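Local coordinates for protein macromomycin (Streptomyces macromomyceticus, PDB 2MCM) that carries, without a covalent bond, the cytotoxic DNA-cleaving chromophore of the antitumour antibiotic auromomycin, of which it is the apoprotein, at residues 6-9 with 10-14. Sequence-based numbering, arbitrary orientation.
Sequences VTPA and TGLSN
L12 reaches back over the turn to P8, and its two methyl groups divide the work. L12 CD2 lies 3.8 Å from CG of P8, making an apolar contact in which the two side chains run at a slant to each other, and the same methyl, CD2 of L12, stands 3.6 Å from the backbone O of P8. CD1 of L12, the other branch, is 4.0 Å from the carbonyl O of A9. The torsions account for this reach: CG of L12 sits beside its own backbone N, opposite the carbonyl carbon (chi1 -64°), and chi2 of -179° puts CD1 anti to CA and turns the fork so that CD2 faces P8 while CD1 lies by A9. No hydrogen bond links 6-9 to 10-14, and O of P8, buried here, has no partner in the model.

Residues 8-14 continue from the edge strand 3-7 of the three-stranded sheet in the neocarzinostatin-type beta-sandwich, and the loop leads on to strand 16-23. Its path bends at the cis peptide bond before P8, and again at G11, whose phi of 61° suits glycine.

Farther out, V18 of strand 16-23 touches both P8 and L12, while I109 and F111 also pack on the leucine. Backbone hydrogen bonds of A9 and L12 with T110, and of L12 with A112, tie the turn to the C-terminal end of the chain; just past L12, S13 N hydrogen-bonds to OE1 of Q16.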
loop_
_atom_site.group_PDB
_atom_site.type_symbol
_atom_site.label_atom_id
_atom_site.label_comp_id
_atom_site.label_asym_id
_atom_site.label_seq_id
_atom_site.Cartn_x
_atom_site.Cartn_y
_atom_site.Cartn_z
ATOM N N VAL A 6 -9.312 -2.571 -3.096
ATOM C CA VAL A 6 -8.492 -3.689 -2.504
ATOM C C VAL A 6 -9.477 -4.804 -2.170
ATOM O O VAL A 6 -10.452 -4.533 -1.452
ATOM C CB VAL A 6 -7.762 -3.194 -1.303
ATOM C CG1 VAL A 6 -6.959 -4.327 -0.594
ATOM C CG2 VAL A 6 -6.815 -2.025 -1.560
ATOM N N THR A 7 -9.193 -6.002 -2.716
ATOM C CA THR A 7 -10.137 -7.110 -2.452
ATOM C C THR A 7 -9.430 -8.380 -2.011
ATOM O O THR A 7 -8.509 -8.767 -2.727
ATOM C CB THR A 7 -10.804 -7.476 -3.863
ATOM O OG1 THR A 7 -11.423 -6.270 -4.373
ATOM C CG2 THR A 7 -11.817 -8.606 -3.665
ATOM N N PRO A 8 -9.788 -8.959 -0.899
ATOM C CA PRO A 8 -10.787 -8.469 0.047
ATOM C C PRO A 8 -10.104 -7.343 0.863
ATOM O O PRO A 8 -8.862 -7.178 0.779
ATOM C CB PRO A 8 -11.060 -9.644 0.998
ATOM C CG PRO A 8 -9.979 -10.639 0.767
ATOM C CD PRO A 8 -9.146 -10.229 -0.451
ATOM N N ALA A 9 -10.892 -6.582 1.621
ATOM C CA ALA A 9 -10.252 -5.502 2.430
ATOM C C ALA A 9 -10.565 -5.613 3.904
ATOM O O ALA A 9 -9.986 -4.838 4.700
ATOM C CB ALA A 9 -10.788 -4.134 1.936
ATOM N N THR A 10 -11.402 -6.513 4.401
ATOM C CA THR A 10 -11.757 -6.639 5.826
ATOM C C THR A 10 -11.690 -8.113 6.292
ATOM O O THR A 10 -11.827 -8.959 5.401
ATOM C CB THR A 10 -13.266 -6.162 6.066
ATOM O OG1 THR A 10 -14.090 -6.948 5.138
ATOM C CG2 THR A 10 -13.430 -4.665 5.767
ATOM N N GLY A 11 -11.529 -8.277 7.579
ATOM C CA GLY A 11 -11.431 -9.614 8.199
ATOM C C GLY A 11 -10.202 -10.339 7.624
ATOM O O GLY A 11 -10.276 -11.591 7.448
ATOM N N LEU A 12 -9.154 -9.615 7.286
ATOM C CA LEU A 12 -7.989 -10.306 6.660
ATOM C C LEU A 12 -7.221 -11.055 7.721
ATOM O O LEU A 12 -7.187 -10.833 8.908
ATOM C CB LEU A 12 -7.100 -9.114 6.100
ATOM C CG LEU A 12 -7.765 -8.309 5.011
ATOM C CD1 LEU A 12 -6.817 -7.216 4.536
ATOM C CD2 LEU A 12 -8.190 -9.138 3.762
ATOM N N SER A 13 -6.459 -12.054 7.103
ATOM C CA SER A 13 -5.558 -12.856 7.941
ATOM C C SER A 13 -4.130 -12.333 7.759
ATOM O O SER A 13 -3.839 -11.747 6.694
ATOM C CB SER A 13 -5.474 -14.293 7.318
ATOM O OG SER A 13 -6.753 -14.888 7.348
ATOM N N ASN A 14 -3.259 -12.626 8.666
ATOM C CA ASN A 14 -1.837 -12.320 8.583
ATOM C C ASN A 14 -1.272 -13.179 7.430
ATOM O O ASN A 14 -1.543 -14.424 7.428
ATOM C CB ASN A 14 -1.157 -12.684 9.919
ATOM C CG ASN A 14 0.297 -12.332 9.838
ATOM O OD1 ASN A 14 0.717 -11.220 9.477
ATOM N ND2 ASN A 14 1.170 -13.274 10.235
#